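Local coordinates for protein transferrin (Manduca sexta, PDB 6WB6) that binds a single ferric ion together with a carbonate anion and transports iron as a secreted insect glycoprotein, at residues Q70-V74 with N324-P329; L128-K133 with E340-G345; W268-Q274 with Y332-Y338. Residues are numbered along the deposited sequence.

Contact 1: Q70-V74 with N324-P329; sequences QDFVV and NIPIKP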
loop_
_atom_site.group_PDB
_atom_site.type_symbol
_atom_site.label_atom_id
_atom_site.label_comp_id
_atom_site.label_asym_id
_atom_site.label_seq_id
_atom_site.Cartn_x
_atom_site.Cartn_y
_atom_site.Cartn_z
ATOM N N GLN A 70 25.642 9.334 7.673
ATOM C CA GLN A 70 25.134 10.264 6.670
ATOM C C GLN A 70 25.630 11.682 6.950
ATOM O O GLN A 70 25.908 12.054 8.086
ATOM C CB GLN A 70 23.599 10.212 6.597
ATOM C CG GLN A 70 22.871 10.489 7.892
ATOM C CD GLN A 70 22.812 11.968 8.237
ATOM O OE1 GLN A 70 22.903 12.847 7.366
ATOM N NE2 GLN A 70 22.682 12.253 9.524
ATOM N N ASP A 71 25.804 12.456 5.876
ATOM C CA ASP A 71 26.143 13.868 5.970
ATOM C C ASP A 71 25.236 14.684 5.041
ATOM O O ASP A 71 25.654 15.667 4.416
ATOM C CB ASP A 71 27.643 14.097 5.708
ATOM C CG ASP A 71 28.087 13.764 4.282
ATOM O OD1 ASP A 71 27.300 13.230 3.483
ATOM O OD2 ASP A 71 29.270 14.038 3.971
ATOM N N PHE A 72 23.963 14.285 4.972
ATOM C CA PHE A 72 22.959 14.999 4.195
ATOM C C PHE A 72 22.804 16.427 4.679
ATOM O O PHE A 72 23.139 16.769 5.817
ATOM C CB PHE A 72 21.599 14.318 4.292
ATOM C CG PHE A 72 21.541 12.995 3.631
ATOM C CD1 PHE A 72 21.533 12.904 2.260
ATOM C CD2 PHE A 72 21.451 11.846 4.369
ATOM C CE1 PHE A 72 21.455 11.698 1.634
ATOM C CE2 PHE A 72 21.392 10.626 3.747
ATOM C CZ PHE A 72 21.389 10.555 2.366
ATOM N N VAL A 73 22.256 17.264 3.804
ATOM C CA VAL A 73 21.904 18.631 4.160
ATOM C C VAL A 73 20.639 18.987 3.405
ATOM O O VAL A 73 20.575 18.821 2.185
ATOM C CB VAL A 73 23.032 19.627 3.821
ATOM C CG1 VAL A 73 23.353 19.591 2.320
ATOM C CG2 VAL A 73 22.636 21.026 4.235
ATOM N N VAL A 74 19.616 19.424 4.126
ATOM C CA VAL A 74 18.444 20.009 3.486
ATOM C C VAL A 74 18.793 21.447 3.136
ATOM O O VAL A 74 18.853 22.302 4.014
ATOM C CB VAL A 74 17.205 19.937 4.381
ATOM C CG1 VAL A 74 16.049 20.701 3.732
ATOM C CG2 VAL A 74 16.834 18.460 4.620
ATOM N N ASN A 324 17.071 28.192 2.368
ATOM C CA ASN A 324 17.094 28.221 3.815
ATOM C C ASN A 324 18.533 28.326 4.280
ATOM O O ASN A 324 19.476 28.317 3.490
ATOM C CB ASN A 324 16.416 26.979 4.400
ATOM C CG ASN A 324 16.722 25.725 3.604
ATOM O OD1 ASN A 324 16.624 25.733 2.379
ATOM N ND2 ASN A 324 17.093 24.643 4.292
ATOM N N ILE A 325 18.688 28.438 5.585
ATOM C CA ILE A 325 19.993 28.280 6.208
ATOM C C ILE A 325 20.219 26.770 6.195
ATOM O O ILE A 325 19.562 26.048 6.956
ATOM C CB ILE A 325 20.024 28.911 7.612
ATOM C CG1 ILE A 325 19.655 30.404 7.520
ATOM C CG2 ILE A 325 21.392 28.752 8.240
ATOM C CD1 ILE A 325 19.392 31.077 8.855
ATOM N N PRO A 326 21.084 26.239 5.298
ATOM C CA PRO A 326 21.210 24.780 5.176
ATOM C C PRO A 326 21.200 24.108 6.536
ATOM O O PRO A 326 21.787 24.628 7.490
ATOM C CB PRO A 326 22.554 24.604 4.460
ATOM C CG PRO A 326 22.712 25.848 3.659
ATOM C CD PRO A 326 22.089 26.944 4.478
ATOM N N ILE A 327 20.536 22.967 6.642
ATOM C CA ILE A 327 20.293 22.349 7.944
ATOM C C ILE A 327 20.298 20.844 7.781
ATOM O O ILE A 327 19.789 20.314 6.791
ATOM C CB ILE A 327 18.957 22.828 8.541
ATOM C CG1 ILE A 327 18.705 22.190 9.909
ATOM C CG2 ILE A 327 17.815 22.514 7.579
ATOM C CD1 ILE A 327 17.632 22.905 10.704
ATOM N N LYS A 328 20.868 20.155 8.759
ATOM C CA LYS A 328 20.802 18.703 8.749
ATOM C C LYS A 328 19.340 18.264 8.778
ATOM O O LYS A 328 18.482 18.993 9.274
ATOM C CB LYS A 328 21.542 18.119 9.949
ATOM C CG LYS A 328 23.046 18.427 9.987
ATOM C CD LYS A 328 23.811 17.590 8.962
ATOM C CE LYS A 328 23.855 16.095 9.326
ATOM N NZ LYS A 328 23.351 15.231 8.193
ATOM N N PRO A 329 19.027 17.084 8.246
ATOM C CA PRO A 329 17.609 16.713 8.144
ATOM C C PRO A 329 16.945 16.553 9.495
ATOM O O PRO A 329 15.827 17.046 9.695
ATOM C CB PRO A 329 17.634 15.400 7.340
ATOM C CG PRO A 329 19.073 14.908 7.459
ATOM C CD PRO A 329 19.910 16.118 7.577
#
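Gln70 precedes the strand and turns its side chain toward Lys328. Its OE1 accepts two hydrogen bonds, from Lys328 NZ at 2.6 Å and from the backbone N of Phe72 at 3.0 Å. Asp71 points away and pairs with Arg49. The carbonyl of Phe72 takes a second bond from the lysine, Lys328 NZ to Phe72 O at 2.8 Å, and Phe72 CB lies 4.1 Å from Pro329 CG. Val73 CG2 packs on Pro326 CB at 3.6 Å. Val74 and Ile327 form an antiparallel hydrogen-bonded pair: Val74 N to Ile327 O is 2.8 Å, and Ile327 N to Val74 O is 3.2 Å. Val74 O also accepts Asn324 ND2 at 2.9 Å. This joins strand 72-79 to strand 320-327, an outermost strand of its four-stranded antiparallel sheet. With one backbone pair here, the ammonium group of Lys328 and the side-chain amide of Asn324 add further hydrogen bonds. Lys328, at the N-cap position of helix 329-334, thus sends its charge back to Gln70 and Phe72.

Contact 2: L128-K133 with E340-G345; sequences LTMLMK and EVIERG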
loop_
_atom_site.group_PDB
_atom_site.type_symbol
_atom_site.label_atom_id
_atom_site.label_comp_id
_atom_site.label_asym_id
_atom_site.label_seq_id
_atom_site.Cartn_x
_atom_site.Cartn_y
_atom_site.Cartn_z
ATOM N N LEU A 128 -2.131 12.415 18.333
ATOM C CA LEU A 128 -1.754 11.176 18.991
ATOM C C LEU A 128 -0.352 11.280 19.562
ATOM O O LEU A 128 -0.110 10.828 20.684
ATOM C CB LEU A 128 -1.873 10.003 18.028
ATOM C CG LEU A 128 -3.269 9.424 17.846
ATOM C CD1 LEU A 128 -3.347 8.519 16.626
ATOM C CD2 LEU A 128 -3.695 8.642 19.052
ATOM N N THR A 129 0.574 11.914 18.819
ATOM C CA THR A 129 1.955 12.016 19.269
ATOM C C THR A 129 2.055 12.781 20.575
ATOM O O THR A 129 2.831 12.404 21.459
ATOM C CB THR A 129 2.836 12.690 18.177
ATOM O OG1 THR A 129 2.876 11.869 17.006
ATOM C CG2 THR A 129 4.284 12.904 18.659
ATOM N N MET A 130 1.294 13.871 20.709
ATOM C CA MET A 130 1.416 14.746 21.877
ATOM C C MET A 130 0.604 14.232 23.058
ATOM O O MET A 130 1.100 14.196 24.184
ATOM C CB MET A 130 0.964 16.175 21.522
ATOM C CG MET A 130 1.802 16.827 20.399
ATOM S SD MET A 130 3.568 16.508 20.716
ATOM C CE MET A 130 4.323 17.001 19.171
ATOM N N LEU A 131 -0.653 13.861 22.824
ATOM C CA LEU A 131 -1.511 13.399 23.912
ATOM C C LEU A 131 -0.954 12.151 24.579
ATOM O O LEU A 131 -1.038 12.005 25.808
ATOM C CB LEU A 131 -2.910 13.106 23.389
ATOM C CG LEU A 131 -3.665 14.299 22.808
ATOM C CD1 LEU A 131 -5.012 13.828 22.345
ATOM C CD2 LEU A 131 -3.816 15.419 23.814
ATOM N N MET A 132 -0.398 11.231 23.788
ATOM C CA MET A 132 0.102 9.986 24.345
ATOM C C MET A 132 1.201 10.215 25.365
ATOM O O MET A 132 1.537 9.291 26.109
ATOM C CB MET A 132 0.629 9.078 23.232
ATOM C CG MET A 132 1.934 9.550 22.588
ATOM S SD MET A 132 2.547 8.320 21.441
ATOM C CE MET A 132 3.102 7.127 22.656
ATOM N N LYS A 133 1.804 11.399 25.376
ATOM C CA LYS A 133 2.742 11.742 26.423
ATOM C C LYS A 133 2.059 12.063 27.741
ATOM O O LYS A 133 2.743 12.456 28.691
ATOM C CB LYS A 133 3.571 12.958 26.011
ATOM C CG LYS A 133 4.260 12.857 24.674
ATOM C CD LYS A 133 5.176 14.022 24.527
ATOM C CE LYS A 133 5.744 14.081 23.139
ATOM N NZ LYS A 133 5.860 15.490 22.728
ATOM N N GLU A 340 9.340 13.548 16.441
ATOM C CA GLU A 340 8.424 12.890 17.376
ATOM C C GLU A 340 7.279 12.214 16.652
ATOM O O GLU A 340 6.933 11.055 16.934
ATOM C CB GLU A 340 7.855 13.927 18.353
ATOM C CG GLU A 340 8.872 14.590 19.230
ATOM C CD GLU A 340 8.278 15.746 20.029
ATOM O OE1 GLU A 340 7.373 15.500 20.854
ATOM O OE2 GLU A 340 8.716 16.896 19.811
ATOM N N VAL A 341 6.657 12.950 15.728
ATOM C CA VAL A 341 5.532 12.433 14.954
ATOM C C VAL A 341 5.974 11.260 14.095
ATOM O O VAL A 341 5.310 10.224 14.030
ATOM C CB VAL A 341 4.939 13.561 14.090
ATOM C CG1 VAL A 341 3.741 13.079 13.341
ATOM C CG2 VAL A 341 4.582 14.750 14.943
ATOM N N ILE A 342 7.082 11.421 13.377
ATOM C CA ILE A 342 7.524 10.335 12.512
ATOM C C ILE A 342 7.823 9.090 13.351
ATOM O O ILE A 342 7.499 7.961 12.965
ATOM C CB ILE A 342 8.745 10.783 11.679
ATOM C CG1 ILE A 342 8.326 11.693 10.505
ATOM C CG2 ILE A 342 9.471 9.576 11.155
ATOM C CD1 ILE A 342 9.481 12.553 9.913
ATOM N N GLU A 343 8.435 9.275 14.509
ATOM C CA GLU A 343 8.825 8.145 15.355
ATOM C C GLU A 343 7.725 7.726 16.316
ATOM O O GLU A 343 7.953 6.850 17.141
ATOM C CB GLU A 343 10.098 8.479 16.129
ATOM C CG GLU A 343 11.319 8.588 15.212
ATOM C CD GLU A 343 12.606 8.935 15.964
ATOM O OE1 GLU A 343 12.498 9.430 17.098
ATOM O OE2 GLU A 343 13.714 8.702 15.431
ATOM N N ARG A 344 6.526 8.297 16.196
ATOM C CA ARG A 344 5.421 7.888 17.058
ATOM C C ARG A 344 5.310 6.374 17.129
ATOM O O ARG A 344 5.409 5.663 16.119
ATOM C CB ARG A 344 4.095 8.455 16.571
ATOM C CG ARG A 344 2.909 8.034 17.447
ATOM C CD ARG A 344 1.719 8.866 17.093
ATOM N NE ARG A 344 1.254 8.520 15.766
ATOM C CZ ARG A 344 0.446 7.504 15.493
ATOM N NH1 ARG A 344 0.006 6.715 16.460
ATOM N NH2 ARG A 344 0.084 7.268 14.243
ATOM N N GLY A 345 5.098 5.896 18.342
ATOM C CA GLY A 345 4.817 4.500 18.583
ATOM C C GLY A 345 3.605 4.345 19.485
ATOM O O GLY A 345 2.736 5.231 19.575
#
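Thr129 and Val341 bring the two backbones closest, with their CA atoms 5.6 Å apart. Thr129 holds the m rotamer and meets the other segment with both branches. Its CG2 lies 3.7 Å from Glu340 CB. Its OG1 is 3.4 Å from Val341 CA and 3.2 Å from Arg344 CD, while its hydrogen bond goes to Lys125 O, one turn back. Glu340 has chi1 m and chi2 t, which extends it toward Lys133. Lys133 is m at chi1 and t at chi2 and chi3, so it reaches back across the gap. They form a very short salt bridge, Lys133 NZ to Glu340 OE1 at 2.4 Å. Met130 is m at chi1 and chi2, and its CE stops 3.8 Å from Glu340 OE1. Met132 takes chi1 p and chi2 t. Met132 SD lies 4.0 Å from Arg344 CG and 3.6 Å from Gly345 O. Arg344 is extended through chi2 and then bends at chi3, p. Leu128 CD1 lies over one face of its guanidinium, 3.8 Å from Arg344 NH1. The charge is met by Glu151 and Asp377. The contact sets the end of helix 121-131, whose other end carries carbonate-site residues, against the end of helix 338-342. Helix 147-158 adds Glu151 and Leu155 beside Leu128, and Trp268, from the segment that holds strand 269-271, packs on Met130.

Contact 3: W268-Q274 with Y332-Y338; sequences WAARPWQ and YLNKANY. With NAG (2-acetamido-2-deoxy-beta-D-glucopyranose), chain C.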
loop_
_atom_site.group_PDB
_atom_site.type_symbol
_atom_site.label_atom_id
_atom_site.label_comp_id
_atom_site.label_asym_id
_atom_site.label_seq_id
_atom_site.Cartn_x
_atom_site.Cartn_y
_atom_site.Cartn_z
ATOM N N TRP A 268 1.523 22.961 18.674
ATOM C CA TRP A 268 2.408 21.975 19.279
ATOM C C TRP A 268 3.320 21.279 18.272
ATOM O O TRP A 268 4.340 20.704 18.673
ATOM C CB TRP A 268 1.614 20.916 20.063
ATOM C CG TRP A 268 0.346 20.370 19.466
ATOM C CD1 TRP A 268 -0.140 20.556 18.199
ATOM C CD2 TRP A 268 -0.612 19.542 20.142
ATOM N NE1 TRP A 268 -1.333 19.895 18.053
ATOM C CE2 TRP A 268 -1.643 19.266 19.231
ATOM C CE3 TRP A 268 -0.690 19.009 21.433
ATOM C CZ2 TRP A 268 -2.736 18.479 19.563
ATOM C CZ3 TRP A 268 -1.768 18.232 21.759
ATOM C CH2 TRP A 268 -2.785 17.974 20.826
ATOM N N ALA A 269 2.983 21.303 16.986
ATOM C CA ALA A 269 3.871 20.764 15.970
ATOM C C ALA A 269 3.451 21.297 14.618
ATOM O O ALA A 269 2.318 21.759 14.437
ATOM C CB ALA A 269 3.860 19.235 15.968
ATOM N N ALA A 270 4.373 21.186 13.651
ATOM C CA ALA A 270 4.111 21.600 12.285
ATOM C C ALA A 270 4.536 20.502 11.321
ATOM O O ALA A 270 5.442 19.732 11.596
ATOM C CB ALA A 270 4.859 22.889 11.942
ATOM N N ARG A 271 3.860 20.421 10.199
ATOM C CA ARG A 271 4.377 19.621 9.104
ATOM C C ARG A 271 5.422 20.436 8.351
ATOM O O ARG A 271 5.105 21.530 7.856
ATOM C CB ARG A 271 3.267 19.193 8.183
ATOM C CG ARG A 271 3.706 18.236 7.132
ATOM C CD ARG A 271 2.513 17.835 6.359
ATOM N NE ARG A 271 2.815 16.803 5.387
ATOM C CZ ARG A 271 1.916 16.321 4.543
ATOM N NH1 ARG A 271 0.658 16.765 4.572
ATOM N NH2 ARG A 271 2.272 15.405 3.677
ATOM N N PRO A 272 6.668 19.983 8.282
ATOM C CA PRO A 272 7.680 20.752 7.566
ATOM C C PRO A 272 7.421 20.706 6.074
ATOM O O PRO A 272 6.769 19.793 5.564
ATOM C CB PRO A 272 8.993 20.039 7.914
ATOM C CG PRO A 272 8.646 19.033 8.989
ATOM C CD PRO A 272 7.221 18.691 8.744
ATOM N N TRP A 273 7.916 21.732 5.390
ATOM C CA TRP A 273 7.899 21.755 3.935
ATOM C C TRP A 273 8.724 20.620 3.367
ATOM O O TRP A 273 9.732 20.209 3.940
ATOM C CB TRP A 273 8.504 23.041 3.407
ATOM C CG TRP A 273 7.771 24.305 3.701
ATOM C CD1 TRP A 273 8.197 25.312 4.492
ATOM C CD2 TRP A 273 6.512 24.713 3.159
ATOM N NE1 TRP A 273 7.283 26.333 4.492
ATOM C CE2 TRP A 273 6.235 25.991 3.678
ATOM C CE3 TRP A 273 5.587 24.119 2.296
ATOM C CZ2 TRP A 273 5.070 26.696 3.360
ATOM C CZ3 TRP A 273 4.416 24.822 1.979
ATOM C CH2 TRP A 273 4.173 26.098 2.513
ATOM N N GLN A 274 8.335 20.180 2.181
ATOM C CA GLN A 274 9.207 19.350 1.382
ATOM C C GLN A 274 10.322 20.207 0.802
ATOM O O GLN A 274 10.295 21.446 0.868
ATOM C CB GLN A 274 8.457 18.701 0.230
ATOM C CG GLN A 274 7.118 18.143 0.552
ATOM C CD GLN A 274 6.205 18.313 -0.617
ATOM O OE1 GLN A 274 6.014 19.422 -1.095
ATOM N NE2 GLN A 274 5.670 17.210 -1.118
ATOM N N TYR A 332 16.246 19.777 10.870
ATOM C CA TYR A 332 15.108 20.297 10.132
ATOM C C TYR A 332 13.807 19.749 10.692
ATOM O O TYR A 332 12.847 20.496 10.913
ATOM C CB TYR A 332 15.251 19.909 8.666
ATOM C CG TYR A 332 14.157 20.433 7.761
ATOM C CD1 TYR A 332 14.095 21.772 7.420
ATOM C CD2 TYR A 332 13.204 19.582 7.235
ATOM C CE1 TYR A 332 13.132 22.246 6.574
ATOM C CE2 TYR A 332 12.213 20.051 6.380
ATOM C CZ TYR A 332 12.186 21.385 6.060
ATOM O OH TYR A 332 11.202 21.887 5.227
ATOM N N LEU A 333 13.751 18.427 10.907
ATOM C CA LEU A 333 12.534 17.824 11.432
ATOM C C LEU A 333 12.310 18.218 12.878
ATOM O O LEU A 333 11.171 18.495 13.279
ATOM C CB LEU A 333 12.590 16.309 11.313
ATOM C CG LEU A 333 12.659 15.754 9.901
ATOM C CD1 LEU A 333 12.842 14.261 9.985
ATOM C CD2 LEU A 333 11.468 16.079 9.112
ATOM N N ASN A 334 13.386 18.245 13.672
ATOM C CA ASN A 334 13.263 18.603 15.076
ATOM C C ASN A 334 12.566 19.942 15.255
ATOM O O ASN A 334 11.712 20.085 16.130
ATOM C CB ASN A 334 14.634 18.657 15.733
ATOM C CG ASN A 334 15.131 17.294 16.171
ATOM O OD1 ASN A 334 14.447 16.274 16.021
ATOM N ND2 ASN A 334 16.330 17.275 16.719
ATOM N N LYS A 335 12.929 20.949 14.463
ATOM C CA LYS A 335 12.427 22.273 14.800
ATOM C C LYS A 335 10.947 22.422 14.474
ATOM O O LYS A 335 10.343 23.469 14.774
ATOM C CB LYS A 335 13.250 23.355 14.085
ATOM C CG LYS A 335 13.236 23.278 12.562
ATOM C CD LYS A 335 14.133 24.337 11.948
ATOM C CE LYS A 335 14.067 24.318 10.446
ATOM N NZ LYS A 335 12.750 24.790 9.916
ATOM N N ALA A 336 10.357 21.398 13.870
ATOM C CA ALA A 336 8.932 21.348 13.653
ATOM C C ALA A 336 8.235 20.508 14.709
ATOM O O ALA A 336 7.006 20.431 14.696
ATOM C CB ALA A 336 8.631 20.788 12.267
ATOM N N ASN A 337 9.002 19.931 15.644
ATOM C CA ASN A 337 8.548 18.841 16.511
ATOM C C ASN A 337 8.066 17.645 15.700
ATOM O O ASN A 337 7.202 16.889 16.136
ATOM C CB ASN A 337 7.447 19.298 17.461
ATOM C CG ASN A 337 7.940 20.320 18.467
ATOM O OD1 ASN A 337 9.110 20.326 18.846
ATOM N ND2 ASN A 337 7.052 21.188 18.904
ATOM N N TYR A 338 8.606 17.460 14.507
ATOM C CA TYR A 338 8.042 16.459 13.619
ATOM C C TYR A 338 8.784 15.134 13.675
ATOM O O TYR A 338 8.258 14.135 13.187
ATOM C CB TYR A 338 8.011 17.002 12.179
ATOM C CG TYR A 338 7.054 16.270 11.283
ATOM C CD1 TYR A 338 5.694 16.457 11.404
ATOM C CD2 TYR A 338 7.514 15.396 10.311
ATOM C CE1 TYR A 338 4.813 15.807 10.581
ATOM C CE2 TYR A 338 6.633 14.724 9.483
ATOM C CZ TYR A 338 5.277 14.950 9.624
ATOM O OH TYR A 338 4.384 14.289 8.832
HETATM C C1 NAG C . 7.490 22.140 19.876
HETATM C C2 NAG C . 6.840 23.492 19.646
HETATM C C3 NAG C . 7.012 24.484 20.802
HETATM C C4 NAG C . 6.848 23.835 22.180
HETATM C C5 NAG C . 7.457 22.435 22.244
HETATM C C6 NAG C . 6.940 21.709 23.464
HETATM C C7 NAG C . 6.751 23.965 17.232
HETATM C C8 NAG C . 7.416 24.760 16.151
HETATM N N2 NAG C . 7.360 24.053 18.414
HETATM O O3 NAG C . 6.008 25.493 20.617
HETATM O O4 NAG C . 7.555 24.546 23.206
HETATM O O5 NAG C . 7.099 21.618 21.132
HETATM O O6 NAG C . 5.523 21.702 23.340
HETATM O O7 NAG C . 5.734 23.317 17.027
HETATM O O HOH W 1 5.254 15.208 6.011
HETATM O O HOH W 2 9.852 23.122 7.291
#
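The extended backbone of 269-271 runs beside the end of helix 329-334. That helix closes in a Schellman motif, with Asn337 at positive phi, and Tyr338 N bonds back to Leu333 O at 3.0 Å. The turn presents Ala336 O to Ala270 N at 2.9 Å. Asn337 ND2 donates to Trp268 O at 2.8 Å and is also joined to NAG C1 at 1.4 Å. Pro272 wedges between Tyr332, Ala336 and Tyr338; its CD sits over the Tyr338 ring, 3.7 Å from the centroid, in a CH-pi contact. Tyr332 OH donates to Trp273 O at 2.6 Å. Tyr338 OH bonds to Asn121, and a water links it to Arg271 NE, at 3.1 Å from Tyr338 OH and 3.0 Å from Arg271 NE. Arg271 NH1 binds Tyr90 OH, and Gln274 NE2 reaches Asp57. The arrangement joins an N-glycosylated helix end to the iron-carbonate site of a transferrin lobe, where Tyr90 binds the iron and Arg271 lines a carbonate pocket.

How the contacts relate
All three contacts belong to the N-terminal transferrin-like lobe. In each, a late segment returns to an earlier one. The late segments follow in order: strand 320-327, helix 329-334, then helix 338-342. Contact 1 crosses both others along the chain, while contact 3 is nested inside contact 2. Contact 3 lies about 14 Å from contact 1 and about 13 Å from contact 2, centre to centre, and touches both. Ile327 CD1 meets Tyr332 N at 3.4 Å; Met130 CB meets Trp268 CE3 at 3.3 Å. Contacts 1 and 2 do not touch. The chain from 320 to 345 thus runs from the four-stranded sheet past strand 269-271, which carries Arg271 of the carbonate pocket, to helix 121-131.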